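Long-range contacts in nicotinamide riboside transporter PnuC (Neisseria mucosa ATCC 25996, PDB 4QTN), which carries nicotinamide riboside, a vitamin B3 precursor of NAD, across the bacterial inner membrane as a homotrimer: residues C[8-13]-C[116-121]; C[57-62]-C[225-230]; C[63-68]-C[101-106]; C[70-75]-C[94-99]. One frame throughout, in Å; residues are numbered along the deposited sequence.

Contact 1 of 4, residues C[8-13]-C[116-121]. With BOG (octyl beta-D-glucopyranoside), chain J.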
# COMPACT_ATOMS: atom_id res chain seq x y z
N LYS C 8 33.52 -3.55 -8.95
CA LYS C 8 33.47 -2.42 -8.01
C LYS C 8 32.45 -1.39 -8.49
O LYS C 8 31.69 -0.85 -7.70
CB LYS C 8 34.87 -1.79 -7.84
CG LYS C 8 35.05 -0.95 -6.57
CD LYS C 8 34.66 0.52 -6.79
CE LYS C 8 34.51 1.29 -5.46
NZ LYS C 8 33.77 2.58 -5.58
N ARG C 9 32.41 -1.16 -9.80
CA ARG C 9 31.45 -0.24 -10.42
C ARG C 9 30.00 -0.70 -10.29
O ARG C 9 29.13 0.05 -9.79
CB ARG C 9 31.78 -0.08 -11.90
CG ARG C 9 32.74 1.03 -12.21
CD ARG C 9 32.85 1.20 -13.69
NE ARG C 9 33.32 2.53 -14.01
CZ ARG C 9 32.61 3.44 -14.66
NH1 ARG C 9 31.38 3.16 -15.12
NH2 ARG C 9 33.13 4.63 -14.89
N GLU C 10 29.74 -1.91 -10.77
CA GLU C 10 28.42 -2.47 -10.73
C GLU C 10 27.81 -2.43 -9.32
O GLU C 10 26.65 -2.05 -9.16
CB GLU C 10 28.42 -3.87 -11.24
CG GLU C 10 27.05 -4.37 -11.56
CD GLU C 10 26.54 -3.89 -12.90
OE1 GLU C 10 27.32 -3.24 -13.65
OE2 GLU C 10 25.38 -4.18 -13.23
N LEU C 11 28.59 -2.80 -8.31
CA LEU C 11 28.07 -2.97 -6.95
C LEU C 11 27.93 -1.67 -6.19
O LEU C 11 27.07 -1.55 -5.33
CB LEU C 11 28.96 -3.91 -6.14
CG LEU C 11 29.02 -5.41 -6.42
CD1 LEU C 11 29.67 -6.07 -5.22
CD2 LEU C 11 27.63 -6.02 -6.67
N PHE C 12 28.80 -0.72 -6.46
CA PHE C 12 28.89 0.45 -5.62
C PHE C 12 28.68 1.75 -6.39
O PHE C 12 28.58 2.83 -5.79
CB PHE C 12 30.23 0.47 -4.85
CG PHE C 12 30.41 -0.72 -3.92
CD1 PHE C 12 29.84 -0.74 -2.65
CD2 PHE C 12 31.16 -1.83 -4.33
CE1 PHE C 12 29.99 -1.84 -1.82
CE2 PHE C 12 31.30 -2.93 -3.50
CZ PHE C 12 30.73 -2.93 -2.24
N GLY C 13 28.54 1.64 -7.71
CA GLY C 13 28.54 2.80 -8.59
C GLY C 13 27.18 3.41 -8.79
O GLY C 13 26.22 2.73 -9.14
N ALA C 116 28.19 8.52 -14.84
CA ALA C 116 29.10 7.61 -15.52
C ALA C 116 29.94 6.80 -14.53
O ALA C 116 31.10 6.57 -14.76
CB ALA C 116 29.99 8.37 -16.50
N GLU C 117 29.34 6.37 -13.42
CA GLU C 117 30.03 5.50 -12.44
C GLU C 117 29.58 4.05 -12.61
O GLU C 117 30.05 3.15 -11.89
CB GLU C 117 29.73 5.94 -11.01
CG GLU C 117 30.26 7.29 -10.61
CD GLU C 117 29.91 7.64 -9.16
OE1 GLU C 117 28.97 7.01 -8.60
OE2 GLU C 117 30.57 8.53 -8.58
N THR C 118 28.64 3.83 -13.53
CA THR C 118 28.11 2.51 -13.82
C THR C 118 27.47 2.50 -15.23
O THR C 118 27.53 3.49 -15.96
CB THR C 118 27.10 2.04 -12.74
OG1 THR C 118 26.93 0.62 -12.82
CG2 THR C 118 25.73 2.76 -12.89
N GLU C 119 26.88 1.38 -15.62
CA GLU C 119 26.22 1.28 -16.89
C GLU C 119 24.77 0.90 -16.67
O GLU C 119 24.49 -0.02 -15.92
CB GLU C 119 26.94 0.27 -17.78
CG GLU C 119 28.40 0.65 -18.10
CD GLU C 119 29.44 -0.35 -17.56
OE1 GLU C 119 29.34 -1.56 -17.89
OE2 GLU C 119 30.39 0.08 -16.84
N GLU C 120 23.85 1.68 -17.25
CA GLU C 120 22.39 1.37 -17.21
C GLU C 120 21.88 0.92 -18.57
O GLU C 120 22.22 1.52 -19.59
CB GLU C 120 21.55 2.58 -16.71
CG GLU C 120 22.28 3.93 -16.70
CD GLU C 120 21.38 5.13 -17.04
OE1 GLU C 120 20.90 5.20 -18.19
OE2 GLU C 120 21.21 6.03 -16.18
N VAL C 121 21.05 -0.13 -18.57
CA VAL C 121 20.35 -0.63 -19.77
C VAL C 121 19.49 0.46 -20.41
O VAL C 121 19.04 1.40 -19.73
CB VAL C 121 19.46 -1.86 -19.43
CG1 VAL C 121 18.11 -1.42 -18.88
CG2 VAL C 121 19.28 -2.76 -20.64
C1 BOG J . 27.86 5.38 -2.80
O1 BOG J . 26.88 4.66 -2.14
C2 BOG J . 27.33 5.81 -4.17
O2 BOG J . 27.02 4.64 -5.01
C3 BOG J . 28.34 6.64 -4.88
O3 BOG J . 27.79 7.00 -6.19
C4 BOG J . 28.70 7.88 -4.12
O4 BOG J . 29.83 8.51 -4.75
C5 BOG J . 29.02 7.64 -2.62
O5 BOG J . 28.22 6.56 -1.95
C6 BOG J . 28.74 8.92 -1.91
O6 BOG J . 29.52 9.01 -0.73
C1' BOG J . 27.09 3.22 -2.12
C2' BOG J . 25.71 2.54 -1.87
C3' BOG J . 25.88 1.04 -1.74
C4' BOG J . 24.51 0.43 -1.30
C5' BOG J . 24.61 -1.12 -1.22
C6' BOG J . 24.91 -1.71 -2.62
C7' BOG J . 26.05 -2.76 -2.53
C8' BOG J . 25.46 -4.21 -2.46
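The guanidinium of R9 lies with one face against the backbone of the probably cytoplasmic loop that contains 116-121, with E117 CA offset toward the rim and 3.6 Å above the guanidinium plane. The F12 ring has K8 O of its own helix at its edge, in plane, and meets the octyl tail of the bound glucoside obliquely. R9 gets to the loop because its chain is extended from CG to NE. Its NH2 donates to A116 O at 2.8 Å; NH2 lies in the carbonyl plane, while A116 O is 33° out of the guanidinium plane, and the N-H...O angle of 131° makes this a bent bond. The other terminal nitrogen, R9 NH1, forms a long salt bridge to E119 OE2 at 3.7 Å, with the two side chains crossing at about a right angle. G13, the first residue beyond helix 4-12, has no side chain, and its CA comes within 3.6 Å of E117 O. The detergent sugar joins both segments: BOG O2 donates to F12 O at 2.5 Å, and BOG O3 to E117 OE1 at 2.7 Å. Outside the segments, E10 OE2 accepts a hydrogen bond from S63 N, and T118 OG1 is hydrogen-bonded to K61 NZ. These links make the joint mainly polar; with E10 OE1 and E119 OE1 5.0 Å apart, R9 and K61 probably offset the like charges.

Contact 2 of 4, residues C[57-62]-C[225-230]. With NNR (Nicotinamide riboside), chain I.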
# COMPACT_ATOMS: atom_id res chain seq x y z
N VAL C 57 17.50 -4.57 -11.07
CA VAL C 57 16.60 -4.39 -12.24
C VAL C 57 16.01 -2.97 -12.26
O VAL C 57 16.03 -2.28 -13.28
CB VAL C 57 15.47 -5.46 -12.30
CG1 VAL C 57 14.38 -5.04 -13.28
CG2 VAL C 57 16.03 -6.80 -12.68
N GLY C 58 15.54 -2.52 -11.10
CA GLY C 58 14.97 -1.18 -10.98
C GLY C 58 15.97 -0.14 -11.40
O GLY C 58 15.61 0.84 -12.05
N LYS C 59 17.23 -0.36 -11.03
CA LYS C 59 18.34 0.51 -11.42
C LYS C 59 18.72 0.34 -12.89
O LYS C 59 19.30 1.24 -13.52
CB LYS C 59 19.56 0.24 -10.53
CG LYS C 59 19.72 1.21 -9.38
CD LYS C 59 19.99 2.59 -9.90
CE LYS C 59 21.17 3.22 -9.21
NZ LYS C 59 21.22 4.67 -9.56
N GLY C 60 18.40 -0.83 -13.44
CA GLY C 60 18.74 -1.16 -14.80
C GLY C 60 20.16 -1.67 -14.91
O GLY C 60 20.74 -1.62 -15.98
N LYS C 61 20.72 -2.13 -13.79
CA LYS C 61 22.08 -2.72 -13.75
C LYS C 61 22.10 -4.16 -14.26
O LYS C 61 21.21 -4.95 -13.94
CB LYS C 61 22.64 -2.67 -12.34
CG LYS C 61 22.88 -1.28 -11.82
CD LYS C 61 23.80 -1.30 -10.62
CE LYS C 61 24.30 0.10 -10.32
NZ LYS C 61 25.79 0.15 -10.24
N ILE C 62 23.15 -4.50 -15.00
CA ILE C 62 23.22 -5.80 -15.70
C ILE C 62 23.53 -6.97 -14.78
O ILE C 62 23.17 -8.13 -15.08
CB ILE C 62 24.27 -5.79 -16.82
CG1 ILE C 62 24.24 -7.11 -17.57
CG2 ILE C 62 25.66 -5.50 -16.26
CD1 ILE C 62 24.22 -6.95 -19.06
N TYR C 225 9.11 1.29 -11.53
CA TYR C 225 8.28 2.07 -12.43
C TYR C 225 8.75 3.53 -12.52
O TYR C 225 9.05 4.02 -13.62
CB TYR C 225 6.84 1.99 -12.02
CG TYR C 225 5.87 2.18 -13.14
CD1 TYR C 225 6.05 3.17 -14.06
CD2 TYR C 225 4.73 1.40 -13.23
CE1 TYR C 225 5.14 3.38 -15.08
CE2 TYR C 225 3.79 1.62 -14.24
CZ TYR C 225 4.00 2.61 -15.16
OH TYR C 225 3.10 2.84 -16.18
N ILE C 226 8.89 4.19 -11.37
CA ILE C 226 9.44 5.57 -11.35
C ILE C 226 10.81 5.72 -12.05
O ILE C 226 10.95 6.54 -12.96
CB ILE C 226 9.52 6.15 -9.93
CG1 ILE C 226 8.16 6.59 -9.47
CG2 ILE C 226 10.42 7.35 -9.92
CD1 ILE C 226 7.87 6.23 -8.04
N ASN C 227 11.79 4.91 -11.65
CA ASN C 227 13.17 5.02 -12.16
C ASN C 227 13.30 4.65 -13.60
O ASN C 227 14.03 5.32 -14.35
CB ASN C 227 14.12 4.15 -11.37
CG ASN C 227 15.57 4.53 -11.60
OD1 ASN C 227 16.01 5.64 -11.22
ND2 ASN C 227 16.34 3.62 -12.21
N TRP C 228 12.68 3.53 -13.98
CA TRP C 228 12.59 3.15 -15.39
C TRP C 228 11.92 4.20 -16.28
O TRP C 228 12.30 4.35 -17.44
CB TRP C 228 11.93 1.78 -15.55
CG TRP C 228 12.91 0.72 -15.53
CD1 TRP C 228 13.77 0.44 -14.52
CD2 TRP C 228 13.21 -0.19 -16.59
NE1 TRP C 228 14.59 -0.61 -14.88
CE2 TRP C 228 14.27 -1.01 -16.14
CE3 TRP C 228 12.68 -0.40 -17.86
CZ2 TRP C 228 14.80 -2.04 -16.93
CZ3 TRP C 228 13.23 -1.42 -18.65
CH2 TRP C 228 14.27 -2.22 -18.18
N THR C 229 10.98 4.96 -15.74
CA THR C 229 10.52 6.13 -16.48
C THR C 229 11.66 7.12 -16.74
O THR C 229 11.90 7.51 -17.89
CB THR C 229 9.33 6.82 -15.82
OG1 THR C 229 8.21 5.95 -15.90
CG2 THR C 229 8.99 8.09 -16.56
N LYS C 230 12.36 7.52 -15.68
CA LYS C 230 13.52 8.42 -15.82
C LYS C 230 14.50 7.87 -16.88
O LYS C 230 15.11 8.62 -17.64
CB LYS C 230 14.23 8.65 -14.47
CG LYS C 230 13.45 9.57 -13.51
CD LYS C 230 13.61 9.17 -12.03
CE LYS C 230 14.74 9.93 -11.31
NZ LYS C 230 14.25 11.02 -10.42
O2R NNR I . 14.84 -11.00 -12.75
C2R NNR I . 13.76 -11.13 -11.67
C3R NNR I . 13.74 -12.56 -11.12
O3R NNR I . 14.17 -13.41 -12.08
C4R NNR I . 12.28 -12.85 -10.83
C5R NNR I . 11.90 -12.55 -9.32
O5R NNR I . 10.44 -12.48 -9.21
O4R NNR I . 11.61 -12.08 -11.63
C1R NNR I . 12.57 -10.90 -12.15
N1 NNR I . 12.05 -9.59 -11.71
C2 NNR I . 11.07 -9.51 -10.71
C6 NNR I . 12.52 -8.44 -12.30
C5 NNR I . 12.02 -7.19 -11.87
C4 NNR I . 11.05 -7.11 -10.89
C3 NNR I . 10.58 -8.24 -10.30
C7 NNR I . 9.54 -8.11 -9.20
O7 NNR I . 8.81 -9.02 -8.95
N7 NNR I . 9.46 -6.89 -8.45
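This is a polar, buried contact in which two side chains of helix 208-234 donate to the last-turn carbonyls of helix 41-59, at the probably cytoplasmic ends of both transmembrane helices. The evidence begins with how helix 41-59 stops: G60, at positive phi, is the C-prime residue of a Schellman motif, with K61 N returning to F56 O and G60 N making a weak bond to V57 O at 2.8 Å. That ending leaves carbonyls to be shared with a neighbour. W228 reaches one of them with the edge of its indole: NE1 donates to V57 O at 2.7 Å, with an N-H...O angle of 154°; V57 O lies near the indole plane, and NE1 in turn lies in the plane of the V57 carbonyl. One residue earlier, N227 has CG anti to its backbone N (chi1 -164°), which brings ND2 to G58 O at 2.9 Å; this bond falls on a carbonyl lone pair, although the acceptor is tilted 22° from the amide plane. The glycine at 58 offers backbone alone to these donors. V57 turns its side chain to the substrate, with CG1 3.5 Å from C5 of the nicotinamide ring. Around the contact, the W228 indole packs edge-to-face with W182 of the ligand pocket, and Y225 packs on V21 of a second subunit. V57 O thus accepts a weak bond from G60 N and a better-formed one from W228 NE1, so V57 O and G58 O, at the buried end of helix 41-59, have donors from helix 208-234, next to a side chain lining the substrate pocket.

Contact 3 of 4, residues C[63-68]-C[101-106]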
# COMPACT_ATOMS: atom_id res chain seq x y z
N SER C 63 24.19 -6.68 -13.66
CA SER C 63 24.60 -7.70 -12.70
C SER C 63 23.46 -8.16 -11.85
O SER C 63 23.67 -8.87 -10.88
CB SER C 63 25.68 -7.17 -11.78
OG SER C 63 25.14 -6.22 -10.88
N ASN C 64 22.25 -7.72 -12.17
CA ASN C 64 21.06 -8.27 -11.54
C ASN C 64 20.96 -9.76 -11.83
O ASN C 64 20.55 -10.52 -10.97
CB ASN C 64 19.79 -7.54 -12.02
CG ASN C 64 19.11 -8.24 -13.19
OD1 ASN C 64 18.31 -9.17 -13.01
ND2 ASN C 64 19.42 -7.78 -14.40
N TYR C 65 21.41 -10.17 -13.01
CA TYR C 65 21.14 -11.52 -13.51
C TYR C 65 21.86 -12.62 -12.74
O TYR C 65 21.29 -13.71 -12.54
CB TYR C 65 21.44 -11.62 -15.00
CG TYR C 65 20.42 -10.94 -15.86
CD1 TYR C 65 19.10 -11.38 -15.90
CD2 TYR C 65 20.77 -9.84 -16.64
CE1 TYR C 65 18.17 -10.75 -16.69
CE2 TYR C 65 19.84 -9.21 -17.44
CZ TYR C 65 18.54 -9.66 -17.47
OH TYR C 65 17.61 -9.02 -18.26
N LEU C 66 23.09 -12.36 -12.32
CA LEU C 66 23.81 -13.30 -11.49
C LEU C 66 23.07 -13.55 -10.17
O LEU C 66 22.83 -14.70 -9.79
CB LEU C 66 25.22 -12.82 -11.23
CG LEU C 66 25.96 -13.64 -10.16
CD1 LEU C 66 25.95 -15.13 -10.50
CD2 LEU C 66 27.38 -13.13 -9.98
N PHE C 67 22.72 -12.47 -9.48
CA PHE C 67 21.89 -12.55 -8.27
C PHE C 67 20.60 -13.31 -8.53
O PHE C 67 20.25 -14.22 -7.77
CB PHE C 67 21.57 -11.16 -7.72
CG PHE C 67 22.75 -10.45 -7.16
CD1 PHE C 67 23.27 -10.80 -5.92
CD2 PHE C 67 23.37 -9.43 -7.87
CE1 PHE C 67 24.38 -10.15 -5.40
CE2 PHE C 67 24.48 -8.77 -7.36
CZ PHE C 67 24.98 -9.13 -6.13
N GLY C 68 19.90 -12.95 -9.59
CA GLY C 68 18.64 -13.58 -9.94
C GLY C 68 18.77 -15.08 -10.04
O GLY C 68 17.92 -15.84 -9.52
N VAL C 101 19.46 -15.88 -20.94
CA VAL C 101 18.77 -15.20 -22.04
C VAL C 101 18.74 -13.68 -21.82
O VAL C 101 19.15 -12.90 -22.70
CB VAL C 101 17.32 -15.69 -22.16
CG1 VAL C 101 16.75 -15.32 -23.51
CG2 VAL C 101 17.26 -17.19 -21.96
N GLY C 102 18.24 -13.28 -20.65
CA GLY C 102 18.27 -11.89 -20.21
C GLY C 102 19.64 -11.25 -20.25
O GLY C 102 19.81 -10.17 -20.81
N PHE C 103 20.65 -11.92 -19.67
CA PHE C 103 22.01 -11.36 -19.68
C PHE C 103 22.52 -11.15 -21.10
O PHE C 103 23.21 -10.17 -21.37
CB PHE C 103 22.98 -12.25 -18.90
CG PHE C 103 24.40 -11.74 -18.93
CD1 PHE C 103 24.70 -10.45 -18.47
CD2 PHE C 103 25.43 -12.53 -19.44
CE1 PHE C 103 26.00 -9.97 -18.51
CE2 PHE C 103 26.73 -12.05 -19.47
CZ PHE C 103 27.02 -10.77 -19.01
N ALA C 104 22.17 -12.08 -21.98
CA ALA C 104 22.48 -11.98 -23.41
C ALA C 104 21.98 -10.68 -24.00
O ALA C 104 22.77 -9.84 -24.43
CB ALA C 104 21.89 -13.17 -24.16
N MSE C 105 20.65 -10.49 -23.98
CA MSE C 105 20.01 -9.39 -24.72
C MSE C 105 20.16 -8.06 -24.06
O MSE C 105 20.16 -7.03 -24.73
CB MSE C 105 18.54 -9.62 -24.87
CG MSE C 105 18.25 -10.91 -25.56
SE MSE C 105 16.37 -11.21 -25.17
CE MSE C 105 16.53 -11.78 -23.29
N TRP C 106 20.22 -8.04 -22.73
CA TRP C 106 20.55 -6.82 -22.01
C TRP C 106 21.99 -6.40 -22.36
O TRP C 106 22.23 -5.25 -22.74
CB TRP C 106 20.38 -6.99 -20.51
CG TRP C 106 19.03 -6.54 -19.95
CD1 TRP C 106 17.79 -6.79 -20.47
CD2 TRP C 106 18.81 -5.83 -18.71
NE1 TRP C 106 16.81 -6.26 -19.66
CE2 TRP C 106 17.41 -5.67 -18.58
CE3 TRP C 106 19.65 -5.31 -17.72
CZ2 TRP C 106 16.83 -5.00 -17.48
CZ3 TRP C 106 19.08 -4.64 -16.63
CH2 TRP C 106 17.68 -4.50 -16.52
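Helices 64-80 and 85-107 form an antiparallel transmembrane pair, and here, at the start of one and the end of the other, the local axes run 179° apart in direction and 9.9 Å from each other. Y65 carries the contact. Its ring lies flat on helix 85-107: F103 N sits 3.5 Å above the ring plane of Y65, over its centre, while G102 C lies over the same face toward the rim. The bare backbone of G102 allows this approach, and Y65 CZ comes 3.4 Å from G102 C. Against the opposite face, N64 ND2 stands 3.3 Å above the centre of the Y65 ring. The edge of Y65 then points at W106 in a T-shaped pair, with the Y65 ring and the five-membered ring of W106 5.2 Å apart between centroids and their planes at 82°. In that pose Y65 OH stands 3.0 Å above the indole plane of W106, so its angle to NE1 is too poor for a hydrogen bond; NE1 donates to M174 O. F103, with CG anti to its backbone N, sends its ring away and touches Y65 CD2 through CB at 4.0 Å. Held between peptide backbone, amide and indole, the tyrosine is fixed in rotation mainly by packing. N64, which lines the nicotinamide riboside pocket, has its ND2 on the ring and a weak bond to K61 O; this packing is consistent with Y65 acting as a second-shell residue that positions N64.

Contact 4 of 4, residues C[70-75]-C[94-99]. With NNR (Nicotinamide riboside), chain I.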
# COMPACT_ATOMS: atom_id res chain seq x y z
N ILE C 70 20.87 -17.25 -8.61
CA ILE C 70 20.88 -17.84 -7.26
C ILE C 70 19.48 -17.79 -6.67
O ILE C 70 18.90 -18.83 -6.29
CB ILE C 70 21.82 -17.07 -6.31
CG1 ILE C 70 23.28 -17.26 -6.73
CG2 ILE C 70 21.62 -17.52 -4.87
CD1 ILE C 70 24.21 -16.18 -6.21
N SER C 71 18.94 -16.58 -6.61
CA SER C 71 17.74 -16.30 -5.88
C SER C 71 16.58 -17.17 -6.31
O SER C 71 15.96 -17.82 -5.46
CB SER C 71 17.37 -14.84 -6.01
OG SER C 71 16.06 -14.62 -5.51
N VAL C 72 16.26 -17.16 -7.61
CA VAL C 72 15.08 -17.91 -8.12
C VAL C 72 15.19 -19.42 -7.91
O VAL C 72 14.18 -20.11 -7.76
CB VAL C 72 14.73 -17.59 -9.61
CG1 VAL C 72 14.17 -16.18 -9.75
CG2 VAL C 72 15.93 -17.81 -10.54
N SER C 73 16.43 -19.93 -7.89
CA SER C 73 16.67 -21.37 -7.74
C SER C 73 16.30 -21.78 -6.34
O SER C 73 15.33 -22.53 -6.13
CB SER C 73 18.14 -21.69 -8.00
OG SER C 73 18.54 -21.23 -9.28
N LEU C 74 17.04 -21.25 -5.38
CA LEU C 74 16.70 -21.40 -3.99
C LEU C 74 15.19 -21.24 -3.76
O LEU C 74 14.52 -22.18 -3.31
CB LEU C 74 17.49 -20.40 -3.14
CG LEU C 74 19.03 -20.56 -3.20
CD1 LEU C 74 19.71 -19.56 -2.27
CD2 LEU C 74 19.46 -21.98 -2.87
N TYR C 75 14.65 -20.06 -4.11
CA TYR C 75 13.23 -19.78 -3.90
C TYR C 75 12.37 -20.89 -4.48
O TYR C 75 11.37 -21.29 -3.88
CB TYR C 75 12.84 -18.42 -4.50
CG TYR C 75 11.34 -18.10 -4.48
CD1 TYR C 75 10.77 -17.44 -3.39
CD2 TYR C 75 10.53 -18.42 -5.56
CE1 TYR C 75 9.41 -17.13 -3.38
CE2 TYR C 75 9.17 -18.12 -5.54
CZ TYR C 75 8.62 -17.48 -4.46
OH TYR C 75 7.29 -17.19 -4.46
N VAL C 94 11.08 -21.42 -15.93
CA VAL C 94 11.04 -20.15 -16.68
C VAL C 94 12.15 -19.17 -16.28
O VAL C 94 12.95 -18.77 -17.12
CB VAL C 94 9.66 -19.46 -16.57
CG1 VAL C 94 9.71 -18.06 -17.18
CG2 VAL C 94 8.60 -20.28 -17.27
N TYR C 95 12.20 -18.78 -15.00
CA TYR C 95 13.16 -17.76 -14.56
C TYR C 95 14.62 -18.20 -14.68
O TYR C 95 15.49 -17.39 -15.00
CB TYR C 95 12.87 -17.28 -13.12
CG TYR C 95 11.61 -16.46 -12.95
CD1 TYR C 95 10.94 -15.90 -14.05
CD2 TYR C 95 11.09 -16.20 -11.67
CE1 TYR C 95 9.77 -15.14 -13.88
CE2 TYR C 95 9.93 -15.45 -11.49
CZ TYR C 95 9.27 -14.91 -12.59
OH TYR C 95 8.13 -14.17 -12.41
N VAL C 96 14.90 -19.49 -14.45
CA VAL C 96 16.29 -19.97 -14.40
C VAL C 96 16.99 -19.95 -15.78
O VAL C 96 18.12 -19.46 -15.89
CB VAL C 96 16.42 -21.35 -13.72
CG1 VAL C 96 17.86 -21.84 -13.78
CG2 VAL C 96 15.98 -21.25 -12.27
N PRO C 97 16.33 -20.45 -16.83
CA PRO C 97 16.97 -20.25 -18.13
C PRO C 97 17.00 -18.76 -18.53
O PRO C 97 18.04 -18.27 -18.99
CB PRO C 97 16.10 -21.07 -19.10
CG PRO C 97 14.82 -21.30 -18.38
CD PRO C 97 15.13 -21.30 -16.91
N VAL C 98 15.91 -18.05 -18.29
CA VAL C 98 15.76 -16.66 -18.73
C VAL C 98 16.85 -15.72 -18.15
O VAL C 98 17.21 -14.73 -18.79
CB VAL C 98 14.34 -16.12 -18.44
CG1 VAL C 98 14.27 -14.62 -18.68
CG2 VAL C 98 13.33 -16.82 -19.33
N GLN C 99 17.37 -16.06 -16.97
CA GLN C 99 18.50 -15.31 -16.40
C GLN C 99 19.63 -15.13 -17.41
O GLN C 99 20.20 -14.04 -17.54
CB GLN C 99 19.02 -15.98 -15.12
CG GLN C 99 18.12 -15.81 -13.91
CD GLN C 99 17.68 -14.37 -13.69
OE1 GLN C 99 18.51 -13.48 -13.48
NE2 GLN C 99 16.37 -14.13 -13.75
O2R NNR I . 14.84 -11.00 -12.75
C2R NNR I . 13.76 -11.13 -11.67
C3R NNR I . 13.74 -12.56 -11.12
O3R NNR I . 14.17 -13.41 -12.08
C4R NNR I . 12.28 -12.85 -10.83
C5R NNR I . 11.90 -12.55 -9.32
O5R NNR I . 10.44 -12.48 -9.21
O4R NNR I . 11.61 -12.08 -11.63
C1R NNR I . 12.57 -10.90 -12.15
N1 NNR I . 12.05 -9.59 -11.71
C2 NNR I . 11.07 -9.51 -10.71
C6 NNR I . 12.52 -8.44 -12.30
C5 NNR I . 12.02 -7.19 -11.87
C4 NNR I . 11.05 -7.11 -10.89
C3 NNR I . 10.58 -8.24 -10.30
C7 NNR I . 9.54 -8.11 -9.20
O7 NNR I . 8.81 -9.02 -8.95
N7 NNR I . 9.46 -6.89 -8.45
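Apolar contacts carry most of this interface between helices 64-80 and 85-107, whose local axes are 9.1 Å apart and antiparallel, with a crossing angle of -161°. V72 is the central side chain and divides its two methyls. CG1, placed anti to the carbonyl carbon and beside the backbone N, meets Y95 CD2 at 3.6 Å, with the valine and tyrosine side chains crossing at about a right angle. CG2, in the crowded position between N and carbonyl carbon, meets V96 CG2 at 3.9 Å, where the two valines slide past each other in opposite directions. V96 is followed by P97, at which the helix is kinked because the nitrogen of P97 makes no bond to the preceding turn.

Polar atoms mostly find partners elsewhere. S73 OG brushes V96 CG2 at 3.9 Å but is hydrogen-bonded to L69 O within its own helix, and Y95 OH is bonded to S167 OG. No hydrogen bond links the two segments.

A third group of contacts is made with the substrate. The ribose lies over one face of the Y95 ring, with C4R 3.5 Å above the plane and offset toward the rim. From the partner helix, V72 CG1 comes 3.6 Å from the ribose hydroxyl O3R. Q99, a turn beyond Y95, is a nicotinamide riboside binding residue; its CG also reaches V72 CG2 loosely, at 4.5 Å. Apolar meshing of an antiparallel transmembrane pair therefore continues directly into one wall of the nicotinamide riboside pocket, at its ribose end.

From the N terminus, helix 4-12 is the first element tied back: contact 1 joins it to the probably cytoplasmic loop 116-121, closing a loop that contains the first four transmembrane helices. Contact 2 starts inside that loop, at the end of helix 41-59, and closes far beyond it on helix 208-234, so the two cross; K61 NZ joins them through E10 O and G13 O. Contacts 3 and 4 are nested within both, and 4 within 3, two levels of the same hairpin of helices 64-80 and 85-107. Y65 and Q99 touch between those levels. Contacts 2 and 4 approach the bound substrate from different parts of the fold.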